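Local coordinates for protein polyketide synthase PksL (Bacillus subtilis, PDB 5E1V) that probably catalyses the dehydration of beta-hydroxyacyl intermediates during assembly of the polyketide bacillaene, at residues 241-244 against 249-252; 160-165 against 200-205. All blocks are in the same frame, centred on the assembly; numbering follows the deposited sequence.

Both contacts belong to the second hot-dog half of this dehydratase domain, in which a long helix rests against antiparallel strands, and their centres lie about 13 Å apart. Contact 2 comes first along the chain, bringing strand 159-165 to the C-terminal end of helix 190-203; contact 1 follows as a hairpin between strands 232-245 and 248-256. Strand 168-174 lies between strands 159-165 and 232-245 in the sheet order. The contacts also meet directly: L204, two residues after H202, packs on I249 and V251, with I249 CD1 3.3 Å from L204 CD1. Helix end and sheet are thus joined at two places, one apolar, through L204, and one mixed, through H202.

Contact 1. Residues 241-244 against 249-252; sequences SVRR and IYVT
S241-R244 and I249-T252 pair as the antiparallel arms of a beta hairpin in the second hot-dog half, one face turned to helix 190-203. R243 and Y250 form the hydrogen-bonded pair: R243 N reaches Y250 O and Y250 N reaches R243 O, each at 3.0 Å. R244 and I249 follow as the non-hydrogen-bonded pair. On the face away from the helix, the guanidinium of R243 lies flat over Y250, the planes at 16° and the centres 4.0 Å apart. The overlap is off-centre: R243 NH2 sits 3.2 Å from Y250 CD2 and R243 NH1 3.3 Å from Y250 CB, placing the cation over the CB side of the ring rather than its middle. A bend at chi3 of R243 lets the group fold back over its cross-strand partner. On the helix side, V242 CG1 meets V251 CG1 at 3.6 Å, while A200 and L203 cover the two valines. Beyond the paired residues, T252 N is weakly hydrogen-bonded to S241 OG at 3.4 Å, a hydroxyl also bonded to K238 O. With NE in a salt bridge to E245 and NH2 bonded to N268, the guanidinium is probably fixed in rotation, its charge shared between carboxylate and pi face.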
ATOM      1  N   SER A 241      12.241 -12.994  -3.718  1.00 37.12           N
ATOM      2  CA  SER A 241      11.576 -11.844  -4.342  1.00 34.62           C
ATOM      3  C   SER A 241      12.198 -10.486  -3.954  1.00 35.73           C
ATOM      4  O   SER A 241      11.981  -9.460  -4.630  1.00 36.25           O
ATOM      5  CB  SER A 241      10.089 -11.834  -3.957  1.00 34.15           C
ATOM      6  OG  SER A 241       9.885 -11.314  -2.651  1.00 32.24           O
ATOM      7  N   VAL A 242      12.948 -10.456  -2.859  1.00 31.88           N
ATOM      8  CA  VAL A 242      13.406  -9.190  -2.330  1.00 32.08           C
ATOM      9  C   VAL A 242      14.805  -8.971  -2.821  1.00 38.88           C
ATOM     10  O   VAL A 242      15.623  -9.898  -2.804  1.00 39.26           O
ATOM     11  CB  VAL A 242      13.335  -9.142  -0.793  1.00 33.13           C
ATOM     12  CG1 VAL A 242      11.913  -9.463  -0.310  1.00 29.93           C
ATOM     13  CG2 VAL A 242      14.324 -10.116  -0.143  1.00 36.92           C
ATOM     14  N   ARG A 243      15.088  -7.767  -3.285  1.00 37.26           N
ATOM     15  CA  ARG A 243      16.426  -7.450  -3.662  1.00 38.03           C
ATOM     16  C   ARG A 243      16.662  -5.961  -3.483  1.00 37.22           C
ATOM     17  O   ARG A 243      15.708  -5.194  -3.357  1.00 38.48           O
ATOM     18  CB  ARG A 243      16.713  -7.973  -5.077  1.00 41.34           C
ATOM     19  CG  ARG A 243      16.417  -7.018  -6.215  1.00 40.60           C
ATOM     20  CD  ARG A 243      16.394  -7.754  -7.540  1.00 43.19           C
ATOM     21  NE  ARG A 243      15.367  -7.223  -8.447  1.00 44.69           N
ATOM     22  CZ  ARG A 243      14.058  -7.412  -8.283  1.00 49.40           C
ATOM     23  NH1 ARG A 243      13.594  -8.120  -7.251  1.00 56.62           N
ATOM     24  NH2 ARG A 243      13.190  -6.897  -9.148  1.00 48.62           N
ATOM     25  N   ARG A 244      17.925  -5.563  -3.376  1.00 30.56           N
ATOM     26  CA  ARG A 244      18.337  -4.137  -3.522  1.00 32.35           C
ATOM     27  C   ARG A 244      19.304  -3.905  -4.671  1.00 35.28           C
ATOM     28  O   ARG A 244      20.306  -4.615  -4.785  1.00 31.95           O
ATOM     29  CB  ARG A 244      18.973  -3.607  -2.238  1.00 31.82           C
ATOM     30  CG  ARG A 244      19.406  -2.124  -2.314  1.00 31.56           C
ATOM     31  CD  ARG A 244      20.075  -1.682  -1.014  1.00 33.42           C
ATOM     32  NE  ARG A 244      21.383  -2.330  -0.874  1.00 32.06           N
ATOM     33  CZ  ARG A 244      22.480  -1.931  -1.522  1.00 32.42           C
ATOM     34  NH1 ARG A 244      22.464  -0.863  -2.311  1.00 34.81           N
ATOM     35  NH2 ARG A 244      23.622  -2.602  -1.361  1.00 36.32           N
ATOM     36  N   ILE A 249      14.815  -0.688  -4.056  1.00 26.80           N
ATOM     37  CA  ILE A 249      14.511  -1.979  -3.434  1.00 24.78           C
ATOM     38  C   ILE A 249      13.241  -2.484  -4.073  1.00 29.05           C
ATOM     39  O   ILE A 249      12.412  -1.657  -4.527  1.00 21.61           O
ATOM     40  CB  ILE A 249      14.358  -1.922  -1.903  1.00 30.77           C
ATOM     41  CG1 ILE A 249      13.246  -0.946  -1.459  1.00 28.69           C
ATOM     42  CG2 ILE A 249      15.679  -1.497  -1.265  1.00 27.08           C
ATOM     43  CD1 ILE A 249      12.721  -1.191  -0.060  1.00 29.91           C
ATOM     44  N   TYR A 250      13.126  -3.818  -4.116  1.00 27.10           N
ATOM     45  CA  TYR A 250      12.050  -4.534  -4.775  1.00 29.53           C
ATOM     46  C   TYR A 250      11.617  -5.644  -3.877  1.00 29.10           C
ATOM     47  O   TYR A 250      12.447  -6.299  -3.244  1.00 28.69           O
ATOM     48  CB  TYR A 250      12.526  -5.184  -6.096  1.00 28.07           C
ATOM     49  CG  TYR A 250      13.206  -4.277  -7.109  1.00 31.27           C
ATOM     50  CD1 TYR A 250      14.539  -3.876  -6.935  1.00 31.93           C
ATOM     51  CD2 TYR A 250      12.560  -3.872  -8.267  1.00 31.80           C
ATOM     52  CE1 TYR A 250      15.159  -3.051  -7.859  1.00 30.97           C
ATOM     53  CE2 TYR A 250      13.187  -3.067  -9.205  1.00 34.31           C
ATOM     54  CZ  TYR A 250      14.498  -2.677  -8.981  1.00 32.44           C
ATOM     55  OH  TYR A 250      15.127  -1.911  -9.892  1.00 36.53           O
ATOM     56  N   VAL A 251      10.307  -5.871  -3.772  1.00 24.71           N
ATOM     57  CA  VAL A 251       9.779  -6.966  -3.013  1.00 23.42           C
ATOM     58  C   VAL A 251       8.460  -7.387  -3.678  1.00 24.30           C
ATOM     59  O   VAL A 251       7.892  -6.631  -4.436  1.00 20.02           O
ATOM     60  CB  VAL A 251       9.428  -6.584  -1.569  1.00 23.63           C
ATOM     61  CG1 VAL A 251      10.676  -6.154  -0.833  1.00 26.22           C
ATOM     62  CG2 VAL A 251       8.447  -5.410  -1.551  1.00 26.53           C
ATOM     63  N   THR A 252       7.993  -8.585  -3.373  1.00 23.49           N
ATOM     64  CA  THR A 252       6.727  -9.068  -3.899  1.00 22.12           C
ATOM     65  C   THR A 252       5.941  -9.469  -2.649  1.00 22.86           C
ATOM     66  O   THR A 252       6.409 -10.245  -1.823  1.00 21.14           O
ATOM     67  CB  THR A 252       6.842 -10.198  -4.969  1.00 19.36           C
ATOM     68  OG1 THR A 252       7.166  -9.658  -6.258  1.00 20.11           O
ATOM     69  CG2 THR A 252       5.449 -10.864  -5.135  1.00 20.83           C
TER

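Contact 2. Residues 160-165 against 200-205; sequences GCIYEE and ANHLLT
H202, near the C-terminal end of the hot-dog helix 190-203, makes a His-carboxylate hydrogen bond to E164 and touches I162, both on strand 159-165, a helix-to-strand contact carried by one imidazole ring. The backbones stay well apart, with the CA atoms of I162 and H202 separated by 8.9 Å, so side chains alone bridge the gap. H202 holds CG anti to its own N, chi1 167°, which carries the ring out from the helix toward the strand. Its NE2-H points at E164 OE2, 2.9 Å from NE2, in a nearly straight bond with an angle of 160° at the hydrogen. The two flat groups are used differently. The oxygen sits close to the plane of the imidazole, at its edge, whereas the nitrogen approaches from well above the plane of the carboxylate; the planes themselves are 33° apart. E164 reaches this position with a chain extended beyond CG, its side chain running about at right angles to that of H202. I162 supplies the apolar part: its CD1 methyl approaches the ring obliquely, 3.7 Å from H202 CD2. V136, on strand 134-137, touches both H202 and E164, so the bonded pair lies alongside a further strand. The carboxylate would probably polarise the imidazole and help to fix the rotation of the ring. At the other end of the same residue the backbone is held too: T205 OG1 donates a hydrogen bond to H202 O at 3.0 Å.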
ATOM      1  N   GLY A 160       0.288  -6.976  15.207  1.00 28.86           N
ATOM      2  CA  GLY A 160       0.804  -8.306  14.869  1.00 29.38           C
ATOM      3  C   GLY A 160       2.319  -8.448  15.015  1.00 28.91           C
ATOM      4  O   GLY A 160       2.958  -7.689  15.736  1.00 31.27           O
ATOM      5  N   CYS A 161       2.878  -9.398  14.267  1.00 30.21           N
ATOM      6  CA  CYS A 161       4.251  -9.883  14.486  1.00 33.55           C
ATOM      7  C   CYS A 161       4.758 -10.514  13.220  1.00 30.37           C
ATOM      8  O   CYS A 161       3.987 -10.816  12.320  1.00 38.67           O
ATOM      9  CB  CYS A 161       4.288 -10.911  15.609  1.00 32.23           C
ATOM     10  SG  CYS A 161       3.266 -12.314  15.184  1.00 39.31           S
ATOM     11  N   ILE A 162       6.072 -10.640  13.146  1.00 35.26           N
ATOM     12  CA  ILE A 162       6.748 -11.139  11.991  1.00 30.79           C
ATOM     13  C   ILE A 162       7.428 -12.487  12.335  1.00 34.57           C
ATOM     14  O   ILE A 162       8.357 -12.525  13.161  1.00 36.05           O
ATOM     15  CB  ILE A 162       7.813 -10.149  11.519  1.00 30.55           C
ATOM     16  CG1 ILE A 162       7.211  -8.744  11.200  1.00 28.01           C
ATOM     17  CG2 ILE A 162       8.565 -10.747  10.327  1.00 34.32           C
ATOM     18  CD1 ILE A 162       8.279  -7.752  10.773  1.00 25.55           C
ATOM     19  N   TYR A 163       7.008 -13.534  11.622  1.00 35.95           N
ATOM     20  CA  TYR A 163       7.610 -14.891  11.670  1.00 39.47           C
ATOM     21  C   TYR A 163       8.694 -15.014  10.644  1.00 39.38           C
ATOM     22  O   TYR A 163       8.392 -15.076   9.447  1.00 41.54           O
ATOM     23  CB  TYR A 163       6.564 -15.948  11.378  1.00 36.07           C
ATOM     24  CG  TYR A 163       5.427 -15.895  12.348  1.00 37.07           C
ATOM     25  CD1 TYR A 163       5.567 -16.401  13.638  1.00 38.30           C
ATOM     26  CD2 TYR A 163       4.204 -15.322  11.996  1.00 39.50           C
ATOM     27  CE1 TYR A 163       4.524 -16.349  14.549  1.00 35.49           C
ATOM     28  CE2 TYR A 163       3.138 -15.277  12.895  1.00 35.48           C
ATOM     29  CZ  TYR A 163       3.305 -15.780  14.173  1.00 40.02           C
ATOM     30  OH  TYR A 163       2.252 -15.736  15.083  1.00 40.08           O
ATOM     31  N   GLU A 164       9.941 -15.034  11.127  1.00 43.62           N
ATOM     32  CA  GLU A 164      11.150 -15.065  10.303  1.00 45.72           C
ATOM     33  C   GLU A 164      11.695 -16.494  10.087  1.00 46.67           C
ATOM     34  O   GLU A 164      11.705 -17.322  11.019  1.00 51.42           O
ATOM     35  CB  GLU A 164      12.269 -14.257  10.964  1.00 47.84           C
ATOM     36  CG  GLU A 164      11.946 -12.821  11.340  1.00 50.76           C
ATOM     37  CD  GLU A 164      13.056 -12.178  12.150  1.00 57.11           C
ATOM     38  OE1 GLU A 164      13.347 -12.692  13.259  1.00 54.17           O
ATOM     39  OE2 GLU A 164      13.630 -11.164  11.681  1.00 58.43           O
ATOM     40  N   GLU A 165      12.188 -16.755   8.875  1.00 45.05           N
ATOM     41  CA  GLU A 165      12.994 -17.942   8.625  1.00 48.67           C
ATOM     42  C   GLU A 165      13.941 -17.752   7.429  1.00 50.84           C
ATOM     43  O   GLU A 165      13.875 -16.735   6.736  1.00 45.83           O
ATOM     44  CB  GLU A 165      12.112 -19.169   8.459  1.00 52.06           C
ATOM     45  CG  GLU A 165      11.109 -19.086   7.326  1.00 57.13           C
ATOM     46  CD  GLU A 165      10.836 -20.449   6.740  1.00 60.75           C
ATOM     47  OE1 GLU A 165      11.786 -21.049   6.175  1.00 61.55           O
ATOM     48  OE2 GLU A 165       9.679 -20.914   6.850  1.00 63.92           O
ATOM     49  N   ALA A 200       8.033  -6.141   4.875  1.00 27.46           N
ATOM     50  CA  ALA A 200       9.009  -6.275   3.778  1.00 27.93           C
ATOM     51  C   ALA A 200      10.313  -5.528   3.989  1.00 28.63           C
ATOM     52  O   ALA A 200      11.385  -6.046   3.705  1.00 29.20           O
ATOM     53  CB  ALA A 200       8.411  -5.797   2.491  1.00 25.70           C
ATOM     54  N   ASN A 201      10.212  -4.306   4.461  1.00 27.61           N
ATOM     55  CA  ASN A 201      11.374  -3.506   4.705  1.00 29.93           C
ATOM     56  C   ASN A 201      12.172  -4.122   5.883  1.00 32.61           C
ATOM     57  O   ASN A 201      13.404  -4.063   5.882  1.00 33.50           O
ATOM     58  CB  ASN A 201      11.011  -2.044   4.918  1.00 30.75           C
ATOM     59  CG  ASN A 201      12.210  -1.118   4.826  1.00 37.48           C
ATOM     60  OD1 ASN A 201      12.372  -0.348   3.848  1.00 37.51           O
ATOM     61  ND2 ASN A 201      13.082  -1.191   5.842  1.00 38.56           N
ATOM     62  N   HIS A 202      11.492  -4.752   6.827  1.00 29.99           N
ATOM     63  CA  HIS A 202      12.217  -5.435   7.919  1.00 35.31           C
ATOM     64  C   HIS A 202      13.008  -6.668   7.430  1.00 37.67           C
ATOM     65  O   HIS A 202      14.061  -6.995   7.997  1.00 42.14           O
ATOM     66  CB  HIS A 202      11.288  -5.840   9.054  1.00 35.77           C
ATOM     67  CG  HIS A 202      11.910  -6.797  10.019  1.00 38.54           C
ATOM     68  ND1 HIS A 202      12.710  -6.384  11.065  1.00 41.41           N
ATOM     69  CD2 HIS A 202      11.875  -8.148  10.080  1.00 41.39           C
ATOM     70  CE1 HIS A 202      13.131  -7.441  11.735  1.00 41.02           C
ATOM     71  NE2 HIS A 202      12.634  -8.525  11.163  1.00 43.20           N
ATOM     72  N   LEU A 203      12.521  -7.340   6.389  1.00 35.30           N
ATOM     73  CA  LEU A 203      13.233  -8.484   5.793  1.00 35.22           C
ATOM     74  C   LEU A 203      14.400  -8.018   4.920  1.00 38.93           C
ATOM     75  O   LEU A 203      15.402  -8.728   4.743  1.00 36.25           O
ATOM     76  CB  LEU A 203      12.253  -9.325   4.956  1.00 33.52           C
ATOM     77  CG  LEU A 203      12.787 -10.518   4.160  1.00 34.43           C
ATOM     78  CD1 LEU A 203      13.526 -11.545   5.045  1.00 31.94           C
ATOM     79  CD2 LEU A 203      11.675 -11.186   3.382  1.00 31.81           C
ATOM     80  N   LEU A 204      14.293  -6.799   4.409  1.00 33.51           N
ATOM     81  CA  LEU A 204      15.348  -6.218   3.606  1.00 35.18           C
ATOM     82  C   LEU A 204      16.542  -5.716   4.388  1.00 34.55           C
ATOM     83  O   LEU A 204      17.564  -5.348   3.789  1.00 36.31           O
ATOM     84  CB  LEU A 204      14.790  -5.043   2.824  1.00 34.10           C
ATOM     85  CG  LEU A 204      14.337  -5.436   1.446  1.00 34.65           C
ATOM     86  CD1 LEU A 204      13.500  -4.326   0.811  1.00 37.62           C
ATOM     87  CD2 LEU A 204      15.562  -5.747   0.601  1.00 40.37           C
ATOM     88  N   THR A 205      16.399  -5.662   5.706  1.00 32.30           N
ATOM     89  CA  THR A 205      17.417  -5.029   6.567  1.00 38.75           C
ATOM     90  C   THR A 205      18.861  -5.452   6.232  1.00 39.93           C
ATOM     91  O   THR A 205      19.666  -4.594   5.880  1.00 41.65           O
ATOM     92  CB  THR A 205      17.149  -5.320   8.046  1.00 36.02           C
ATOM     93  OG1 THR A 205      17.035  -6.736   8.208  1.00 46.96           O
ATOM     94  CG2 THR A 205      15.863  -4.661   8.501  1.00 35.94           C
TER